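Local coordinates for protein octenoyl-CoA reductase/carboxylase (Streptomyces sp., PDB 4A0S) that reductively carboxylates 2-octenoyl-CoA with the help of NADPH, supplying an extender unit for polyketide synthesis in the cinnabaramide pathway, at residues A[138-143]-A[366-371]; A[154-159]-A[206-211]. All blocks are in the same frame, centred on the assembly; numbering follows the deposited sequence.

In the fold
Along the chain the segments run 138-143, 154-159, 206-211, 366-371, so both halves of contact 2 fall between the two halves of contact 1. The centres lie about 10 Å apart, on the same side of the chain's centre, and the helices touch: E367 OE1 of helix 365-376 forms a salt bridge with R208 NH1 of helix 200-210 at 2.7 Å, while A370 and T371 pack on Y207. Against these adjoining helices come the end of strand 136-139 and what follows it (contact 1) and the loop before strand 162-163 (contact 2). Both touch the octanoyl chain of octanoyl-coenzyme A, so together they supply part of the wall near its terminal carbon.

Contact 1 (A[138-143]-A[366-371]); sequences IVHPAH and EEQQAT. With CO8 (octanoyl-coenzyme A), chain E.
The imidazole of H140 carries the side chain of Q368 on one face: Q368 CG sits 3.5 Å from the ring centroid and only 15° off the ring normal, a CH-pi contact. The Q368 amide plane is turned just 14° from the ring, but the amide is displaced past the rim and lies against H140 CB, with Q368 NE2 3.4 Å from that atom. CB and CG of the glutamine lie over the ring, and the bend at chi2 (-74°) turns the amide off it, over H140 CB and toward P141, whose CD is 4.0 Å from Q368 NE2. At the ring's edge, in its plane, stands the methyl of A142.

No direct hydrogen bond joins the two segments. A water bridges them instead, taking a bond from Q368 NE2 at 2.7 Å and a weak one from H140 ND1. Q368 NE2 also donates to P200 O, which leaves the amide little freedom to turn. The imidazole is held at its other nitrogen too: H140 NE2 is hydrogen-bonded to H365 ND1.

Beyond the ring, P141 and A142 face the ligand. The terminal carbon C8' of octanoyl-coenzyme A rests 3.5 Å from A142 CA, and C6' lies 3.7 Å from P141 CG, so the turn after strand 136-139 lines the acyl pocket while its histidine faces the helix.

The contact is buried where the GroES-like and Rossmann parts of this reductase meet. Strand 136-139 pairs with 117-124 and 184-186, and L185 of the latter touches both H140 and Q368. Helix 365-376, following the Rossmann strand 356-359, packs against helix 200-210, with T371 on A203, and its E366 and Q369 lean on P149 of the second subunit.

Contact 2 (A[154-159]-A[206-211]); sequences DGMLGT and AYRMLV. With CO8 (octanoyl-coenzyme A), chain E.
A salt bridge carries this contact: R208 meets D154 end-on with both terminal nitrogens. NH1 donates to D154 OD1 at 3.0 Å, using the oxygen's syn lone pair, and NH2 donates to D154 OD2 at 2.8 Å. The two planes are 47° apart, so the pair is twisted: OD2 lies close to the guanidinium plane, yet NH2 reaches it from above the carboxylate. The arginine chain is extended from CG to NE, with CG anti to the backbone N (chi1 -179°), which projects the guanidinium out from the helix. D154 OD2 also bridges to R214, so with E367 on R208 NH1 two arginines and two acids alternate in one network.

Nonpolar atoms also touch the guanidinium. M156 CB lies over one face, toward its rim, 3.7 Å from R208 NH1, and L157 CD2 approaches NH2 obliquely at 3.6 Å. The methionine then bends away, and its SD touches C8' of octanoyl-coenzyme A at 3.6 Å.

Replacing D154 with an alanine would probably leave R208 and R214 each short of a carboxylate and deprive M156 N of its acceptor.

That last bond, M156 N to D154 OD1 at 3.0 Å, makes an Asx turn over a type I beta turn from D154 to L157, here presenting M156 to the acyl-CoA pocket.

Contact 1 (A[138-143]-A[366-371])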
loop_
_atom_site.group_PDB
_atom_site.type_symbol
_atom_site.label_atom_id
_atom_site.label_comp_id
_atom_site.label_asym_id
_atom_site.label_seq_id
_atom_site.Cartn_x
_atom_site.Cartn_y
_atom_site.Cartn_z
ATOM N N ILE A 138 17.968 -1.295 -24.857
ATOM C CA ILE A 138 18.505 -2.202 -23.894
ATOM C C ILE A 138 17.448 -3.263 -23.775
ATOM O O ILE A 138 16.282 -3.032 -24.103
ATOM C CB ILE A 138 18.804 -1.534 -22.569
ATOM C CG1 ILE A 138 17.589 -0.722 -22.111
ATOM C CG2 ILE A 138 20.063 -0.684 -22.712
ATOM C CD1 ILE A 138 17.626 -0.305 -20.651
ATOM N N VAL A 139 17.872 -4.443 -23.374
ATOM C CA VAL A 139 16.956 -5.511 -23.115
ATOM C C VAL A 139 17.117 -5.788 -21.642
ATOM O O VAL A 139 18.250 -5.898 -21.147
ATOM C CB VAL A 139 17.298 -6.763 -23.918
ATOM C CG1 VAL A 139 16.444 -7.938 -23.449
ATOM C CG2 VAL A 139 17.149 -6.495 -25.416
ATOM N N HIS A 140 15.988 -5.865 -20.946
ATOM C CA HIS A 140 15.970 -6.350 -19.575
ATOM C C HIS A 140 15.409 -7.773 -19.562
ATOM O O HIS A 140 14.817 -8.211 -20.537
ATOM C CB HIS A 140 15.197 -5.402 -18.652
ATOM C CG HIS A 140 13.731 -5.344 -18.930
ATOM N ND1 HIS A 140 12.858 -6.324 -18.516
ATOM C CD2 HIS A 140 12.980 -4.410 -19.558
ATOM C CE1 HIS A 140 11.631 -6.004 -18.883
ATOM N NE2 HIS A 140 11.679 -4.852 -19.529
ATOM N N PRO A 141 15.632 -8.505 -18.460
ATOM C CA PRO A 141 15.454 -9.957 -18.484
ATOM C C PRO A 141 14.034 -10.497 -18.294
ATOM O O PRO A 141 13.843 -11.701 -18.413
ATOM C CB PRO A 141 16.328 -10.431 -17.313
ATOM C CG PRO A 141 16.321 -9.265 -16.368
ATOM C CD PRO A 141 16.413 -8.072 -17.297
ATOM N N ALA A 142 13.075 -9.632 -17.971
ATOM C CA ALA A 142 11.715 -10.087 -17.680
ATOM C C ALA A 142 10.998 -10.557 -18.935
ATOM O O ALA A 142 10.401 -9.769 -19.666
ATOM C CB ALA A 142 10.919 -9.011 -16.937
ATOM N N HIS A 143 11.067 -11.862 -19.161
ATOM C CA HIS A 143 10.479 -12.505 -20.332
ATOM C C HIS A 143 9.150 -13.041 -19.848
ATOM O O HIS A 143 9.084 -14.065 -19.173
ATOM C CB HIS A 143 11.423 -13.614 -20.782
ATOM C CG HIS A 143 10.988 -14.349 -22.009
ATOM N ND1 HIS A 143 10.127 -15.425 -21.960
ATOM C CD2 HIS A 143 11.371 -14.234 -23.301
ATOM C CE1 HIS A 143 9.968 -15.914 -23.177
ATOM N NE2 HIS A 143 10.715 -15.213 -24.008
ATOM N N GLU A 366 7.461 -2.083 -16.202
ATOM C CA GLU A 366 7.254 -0.746 -15.654
ATOM C C GLU A 366 8.442 -0.328 -14.794
ATOM O O GLU A 366 8.969 0.770 -14.929
ATOM C CB GLU A 366 5.948 -0.642 -14.857
ATOM C CG GLU A 366 5.774 0.746 -14.260
ATOM C CD GLU A 366 4.500 0.930 -13.512
ATOM O OE1 GLU A 366 4.258 0.181 -12.535
ATOM O OE2 GLU A 366 3.747 1.854 -13.880
ATOM N N GLU A 367 8.870 -1.223 -13.927
ATOM C CA GLU A 367 9.996 -0.941 -13.044
ATOM C C GLU A 367 11.268 -0.722 -13.824
ATOM O O GLU A 367 12.120 0.065 -13.439
ATOM C CB GLU A 367 10.187 -2.084 -12.058
ATOM C CG GLU A 367 9.075 -2.122 -11.088
ATOM C CD GLU A 367 9.011 -3.404 -10.327
ATOM O OE1 GLU A 367 9.247 -4.485 -10.907
ATOM O OE2 GLU A 367 8.728 -3.305 -9.129
ATOM N N GLN A 368 11.381 -1.448 -14.924
ATOM C CA GLN A 368 12.544 -1.371 -15.751
ATOM C C GLN A 368 12.580 -0.056 -16.480
ATOM O O GLN A 368 13.629 0.534 -16.603
ATOM C CB GLN A 368 12.575 -2.545 -16.707
ATOM C CG GLN A 368 13.027 -3.814 -15.992
ATOM C CD GLN A 368 14.520 -3.790 -15.698
ATOM O OE1 GLN A 368 15.177 -2.747 -15.828
ATOM N NE2 GLN A 368 15.056 -4.927 -15.273
ATOM N N GLN A 369 11.419 0.397 -16.950
ATOM C CA GLN A 369 11.318 1.729 -17.526
ATOM C C GLN A 369 11.669 2.801 -16.511
ATOM O O GLN A 369 12.369 3.753 -16.844
ATOM C CB GLN A 369 9.918 2.017 -18.033
ATOM C CG GLN A 369 9.773 3.475 -18.420
ATOM C CD GLN A 369 8.429 3.759 -19.001
ATOM O OE1 GLN A 369 8.273 3.814 -20.221
ATOM N NE2 GLN A 369 7.434 3.908 -18.139
ATOM N N ALA A 370 11.156 2.653 -15.289
ATOM C CA ALA A 370 11.468 3.599 -14.222
ATOM C C ALA A 370 12.972 3.615 -13.996
ATOM O O ALA A 370 13.583 4.678 -13.845
ATOM C CB ALA A 370 10.764 3.198 -12.958
ATOM N N THR A 371 13.560 2.424 -13.963
ATOM C CA THR A 371 15.003 2.304 -13.818
ATOM C C THR A 371 15.699 3.054 -14.948
ATOM O O THR A 371 16.595 3.872 -14.729
ATOM C CB THR A 371 15.416 0.829 -13.784
ATOM O OG1 THR A 371 14.783 0.211 -12.654
ATOM C CG2 THR A 371 16.939 0.694 -13.660
HETATM N N1A CO8 E . 19.612 -32.095 -13.549
HETATM C C2A CO8 E . 18.463 -32.089 -14.227
HETATM N N3A CO8 E . 17.322 -31.736 -13.645
HETATM C C4A CO8 E . 17.321 -31.371 -12.344
HETATM C C5A CO8 E . 18.496 -31.360 -11.602
HETATM C C6A CO8 E . 19.672 -31.740 -12.243
HETATM N N6A CO8 E . 20.830 -31.738 -11.575
HETATM N N7A CO8 E . 18.201 -30.959 -10.365
HETATM C C8A CO8 E . 16.886 -30.728 -10.324
HETATM N N9A CO8 E . 16.351 -30.981 -11.529
HETATM C C1B CO8 E . 14.930 -30.868 -11.956
HETATM C C2B CO8 E . 14.096 -32.038 -11.424
HETATM O O2B CO8 E . 13.141 -32.458 -12.424
HETATM C C3B CO8 E . 13.396 -31.385 -10.236
HETATM O O3B CO8 E . 12.173 -32.046 -9.946
HETATM P P3B CO8 E . 12.199 -33.050 -8.677
HETATM O O7A CO8 E . 11.613 -34.473 -9.214
HETATM O O8A CO8 E . 13.756 -33.441 -8.309
HETATM O O9A CO8 E . 11.495 -32.488 -7.507
HETATM C C4B CO8 E . 13.146 -29.960 -10.718
HETATM O O4B CO8 E . 14.331 -29.630 -11.456
HETATM C C5B CO8 E . 13.145 -28.952 -9.562
HETATM O O5B CO8 E . 13.040 -27.616 -10.094
HETATM P P1A CO8 E . 11.607 -27.094 -10.701
HETATM O O1A CO8 E . 11.871 -25.536 -11.199
HETATM O O2A CO8 E . 11.090 -27.899 -11.853
HETATM O O3A CO8 E . 10.527 -27.204 -9.464
HETATM P P2A CO8 E . 10.132 -26.083 -8.333
HETATM O O4A CO8 E . 9.900 -26.877 -6.966
HETATM O O5A CO8 E . 8.953 -25.230 -8.697
HETATM O O6A CO8 E . 11.471 -25.185 -8.075
HETATM C CBP CO8 E . 12.792 -23.131 -7.782
HETATM C CCP CO8 E . 11.382 -23.760 -7.878
HETATM C CDP CO8 E . 13.375 -23.587 -6.433
HETATM C CEP CO8 E . 12.616 -21.612 -7.752
HETATM C CAP CO8 E . 13.665 -23.593 -8.997
HETATM O OAP CO8 E . 13.006 -23.402 -10.291
HETATM C C9P CO8 E . 15.097 -22.991 -9.021
HETATM O O9P CO8 E . 15.946 -23.421 -8.230
HETATM N N8P CO8 E . 15.346 -22.038 -9.949
HETATM C C7P CO8 E . 16.700 -21.440 -10.142
HETATM C C6P CO8 E . 16.898 -20.031 -9.517
HETATM C C5P CO8 E . 18.297 -19.971 -8.858
HETATM O O5P CO8 E . 18.564 -20.721 -7.924
HETATM N N4P CO8 E . 19.267 -19.225 -9.381
HETATM C C3P CO8 E . 19.207 -18.142 -10.356
HETATM C C2P CO8 E . 19.570 -16.933 -9.481
HETATM S S1P CO8 E . 18.253 -15.659 -9.497
HETATM C "C1'" CO8 E . 19.013 -14.541 -10.577
HETATM O "O1'" CO8 E . 20.248 -14.447 -10.697
HETATM C "C2'" CO8 E . 18.119 -13.790 -11.310
HETATM C "C3'" CO8 E . 18.507 -12.829 -12.215
HETATM C "C4'" CO8 E . 17.525 -12.089 -12.885
HETATM C "C5'" CO8 E . 16.117 -12.664 -12.852
HETATM C "C6'" CO8 E . 15.295 -11.755 -13.792
HETATM C "C7'" CO8 E . 13.835 -12.074 -13.641
HETATM C "C8'" CO8 E . 13.069 -11.256 -14.685
HETATM O O HOH W 1 13.482 -7.120 -15.732
#

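Contact 2 (A[154-159]-A[206-211])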
loop_
_atom_site.group_PDB
_atom_site.type_symbol
_atom_site.label_atom_id
_atom_site.label_comp_id
_atom_site.label_asym_id
_atom_site.label_seq_id
_atom_site.Cartn_x
_atom_site.Cartn_y
_atom_site.Cartn_z
ATOM N N ASP A 154 1.216 -7.205 -12.248
ATOM C CA ASP A 154 2.650 -7.077 -12.007
ATOM C C ASP A 154 3.328 -8.004 -12.997
ATOM O O ASP A 154 3.153 -9.216 -12.942
ATOM C CB ASP A 154 3.020 -7.456 -10.564
ATOM C CG ASP A 154 4.451 -7.091 -10.206
ATOM O OD1 ASP A 154 5.330 -7.172 -11.087
ATOM O OD2 ASP A 154 4.689 -6.726 -9.031
ATOM N N GLY A 155 4.077 -7.411 -13.919
ATOM C CA GLY A 155 4.732 -8.158 -14.980
ATOM C C GLY A 155 5.621 -9.265 -14.471
ATOM O O GLY A 155 5.827 -10.252 -15.162
ATOM N N MET A 156 6.129 -9.126 -13.250
ATOM C CA MET A 156 6.952 -10.166 -12.674
ATOM C C MET A 156 6.164 -11.376 -12.168
ATOM O O MET A 156 6.759 -12.398 -11.866
ATOM C CB MET A 156 7.824 -9.608 -11.549
ATOM C CG MET A 156 9.095 -8.952 -12.042
ATOM S SD MET A 156 10.009 -9.996 -13.203
ATOM C CE MET A 156 10.450 -11.361 -12.111
ATOM N N LEU A 157 4.836 -11.272 -12.094
ATOM C CA LEU A 157 4.095 -12.210 -11.263
ATOM C C LEU A 157 3.462 -13.378 -11.983
ATOM O O LEU A 157 2.992 -14.312 -11.328
ATOM C CB LEU A 157 3.070 -11.490 -10.367
ATOM C CG LEU A 157 3.639 -11.113 -8.986
ATOM C CD1 LEU A 157 3.810 -12.365 -8.163
ATOM C CD2 LEU A 157 4.972 -10.367 -9.072
ATOM N N GLY A 158 3.473 -13.335 -13.305
ATOM C CA GLY A 158 2.826 -14.371 -14.102
ATOM C C GLY A 158 3.556 -15.672 -13.897
ATOM O O GLY A 158 4.751 -15.675 -13.677
ATOM N N THR A 159 2.844 -16.790 -13.971
ATOM C CA THR A 159 3.506 -18.077 -13.760
ATOM C C THR A 159 4.453 -18.392 -14.919
ATOM O O THR A 159 5.319 -19.243 -14.793
ATOM C CB THR A 159 2.496 -19.214 -13.576
ATOM O OG1 THR A 159 1.763 -19.397 -14.780
ATOM C CG2 THR A 159 1.523 -18.874 -12.490
ATOM N N ALA A 206 17.508 -4.237 -8.364
ATOM C CA ALA A 206 17.739 -3.427 -7.191
ATOM C C ALA A 206 16.602 -2.391 -7.071
ATOM O O ALA A 206 16.168 -2.034 -5.972
ATOM C CB ALA A 206 19.101 -2.740 -7.289
ATOM N N TYR A 207 16.135 -1.935 -8.224
ATOM C CA TYR A 207 15.122 -0.910 -8.303
ATOM C C TYR A 207 13.820 -1.470 -7.744
ATOM O O TYR A 207 13.149 -0.833 -6.920
ATOM C CB TYR A 207 14.912 -0.454 -9.750
ATOM C CG TYR A 207 13.816 0.573 -9.826
ATOM C CD1 TYR A 207 12.469 0.185 -9.802
ATOM C CD2 TYR A 207 14.119 1.939 -9.859
ATOM C CE1 TYR A 207 11.455 1.132 -9.816
ATOM C CE2 TYR A 207 13.104 2.889 -9.895
ATOM C CZ TYR A 207 11.777 2.467 -9.858
ATOM O OH TYR A 207 10.773 3.387 -9.881
ATOM N N ARG A 208 13.465 -2.667 -8.196
ATOM C CA ARG A 208 12.259 -3.320 -7.691
ATOM C C ARG A 208 12.352 -3.492 -6.172
ATOM O O ARG A 208 11.429 -3.172 -5.445
ATOM C CB ARG A 208 12.050 -4.686 -8.343
ATOM C CG ARG A 208 10.784 -5.349 -7.827
ATOM C CD ARG A 208 10.456 -6.654 -8.518
ATOM N NE ARG A 208 9.252 -7.226 -7.936
ATOM C CZ ARG A 208 8.031 -7.110 -8.464
ATOM N NH1 ARG A 208 7.830 -6.424 -9.587
ATOM N NH2 ARG A 208 6.995 -7.671 -7.859
ATOM N N MET A 209 13.494 -4.001 -5.722
ATOM C CA MET A 209 13.736 -4.264 -4.313
ATOM C C MET A 209 13.641 -3.030 -3.440
ATOM O O MET A 209 13.227 -3.131 -2.308
ATOM C CB MET A 209 15.131 -4.869 -4.163
ATOM C CG MET A 209 15.203 -6.262 -4.771
ATOM S SD MET A 209 16.861 -6.913 -4.729
ATOM C CE MET A 209 17.044 -7.235 -2.968
ATOM N N LEU A 210 14.038 -1.875 -3.962
ATOM C CA LEU A 210 14.243 -0.716 -3.097
ATOM C C LEU A 210 13.388 0.465 -3.449
ATOM O O LEU A 210 12.968 1.184 -2.566
ATOM C CB LEU A 210 15.702 -0.262 -3.125
ATOM C CG LEU A 210 16.712 -1.259 -2.576
ATOM C CD1 LEU A 210 18.112 -0.740 -2.887
ATOM C CD2 LEU A 210 16.511 -1.433 -1.061
ATOM N N VAL A 211 13.181 0.694 -4.742
ATOM C CA VAL A 211 12.515 1.919 -5.133
ATOM C C VAL A 211 11.042 1.668 -5.344
ATOM O O VAL A 211 10.199 2.451 -4.907
ATOM C CB VAL A 211 13.145 2.549 -6.395
ATOM C CG1 VAL A 211 12.377 3.834 -6.804
ATOM C CG2 VAL A 211 14.638 2.840 -6.163
HETATM N N1A CO8 E . 19.612 -32.095 -13.549
HETATM C C2A CO8 E . 18.463 -32.089 -14.227
HETATM N N3A CO8 E . 17.322 -31.736 -13.645
HETATM C C4A CO8 E . 17.321 -31.371 -12.344
HETATM C C5A CO8 E . 18.496 -31.360 -11.602
HETATM C C6A CO8 E . 19.672 -31.740 -12.243
HETATM N N6A CO8 E . 20.830 -31.738 -11.575
HETATM N N7A CO8 E . 18.201 -30.959 -10.365
HETATM C C8A CO8 E . 16.886 -30.728 -10.324
HETATM N N9A CO8 E . 16.351 -30.981 -11.529
HETATM C C1B CO8 E . 14.930 -30.868 -11.956
HETATM C C2B CO8 E . 14.096 -32.038 -11.424
HETATM O O2B CO8 E . 13.141 -32.458 -12.424
HETATM C C3B CO8 E . 13.396 -31.385 -10.236
HETATM O O3B CO8 E . 12.173 -32.046 -9.946
HETATM P P3B CO8 E . 12.199 -33.050 -8.677
HETATM O O7A CO8 E . 11.613 -34.473 -9.214
HETATM O O8A CO8 E . 13.756 -33.441 -8.309
HETATM O O9A CO8 E . 11.495 -32.488 -7.507
HETATM C C4B CO8 E . 13.146 -29.960 -10.718
HETATM O O4B CO8 E . 14.331 -29.630 -11.456
HETATM C C5B CO8 E . 13.145 -28.952 -9.562
HETATM O O5B CO8 E . 13.040 -27.616 -10.094
HETATM P P1A CO8 E . 11.607 -27.094 -10.701
HETATM O O1A CO8 E . 11.871 -25.536 -11.199
HETATM O O2A CO8 E . 11.090 -27.899 -11.853
HETATM O O3A CO8 E . 10.527 -27.204 -9.464
HETATM P P2A CO8 E . 10.132 -26.083 -8.333
HETATM O O4A CO8 E . 9.900 -26.877 -6.966
HETATM O O5A CO8 E . 8.953 -25.230 -8.697
HETATM O O6A CO8 E . 11.471 -25.185 -8.075
HETATM C CBP CO8 E . 12.792 -23.131 -7.782
HETATM C CCP CO8 E . 11.382 -23.760 -7.878
HETATM C CDP CO8 E . 13.375 -23.587 -6.433
HETATM C CEP CO8 E . 12.616 -21.612 -7.752
HETATM C CAP CO8 E . 13.665 -23.593 -8.997
HETATM O OAP CO8 E . 13.006 -23.402 -10.291
HETATM C C9P CO8 E . 15.097 -22.991 -9.021
HETATM O O9P CO8 E . 15.946 -23.421 -8.230
HETATM N N8P CO8 E . 15.346 -22.038 -9.949
HETATM C C7P CO8 E . 16.700 -21.440 -10.142
HETATM C C6P CO8 E . 16.898 -20.031 -9.517
HETATM C C5P CO8 E . 18.297 -19.971 -8.858
HETATM O O5P CO8 E . 18.564 -20.721 -7.924
HETATM N N4P CO8 E . 19.267 -19.225 -9.381
HETATM C C3P CO8 E . 19.207 -18.142 -10.356
HETATM C C2P CO8 E . 19.570 -16.933 -9.481
HETATM S S1P CO8 E . 18.253 -15.659 -9.497
HETATM C "C1'" CO8 E . 19.013 -14.541 -10.577
HETATM O "O1'" CO8 E . 20.248 -14.447 -10.697
HETATM C "C2'" CO8 E . 18.119 -13.790 -11.310
HETATM C "C3'" CO8 E . 18.507 -12.829 -12.215
HETATM C "C4'" CO8 E . 17.525 -12.089 -12.885
HETATM C "C5'" CO8 E . 16.117 -12.664 -12.852
HETATM C "C6'" CO8 E . 15.295 -11.755 -13.792
HETATM C "C7'" CO8 E . 13.835 -12.074 -13.641
HETATM C "C8'" CO8 E . 13.069 -11.256 -14.685
#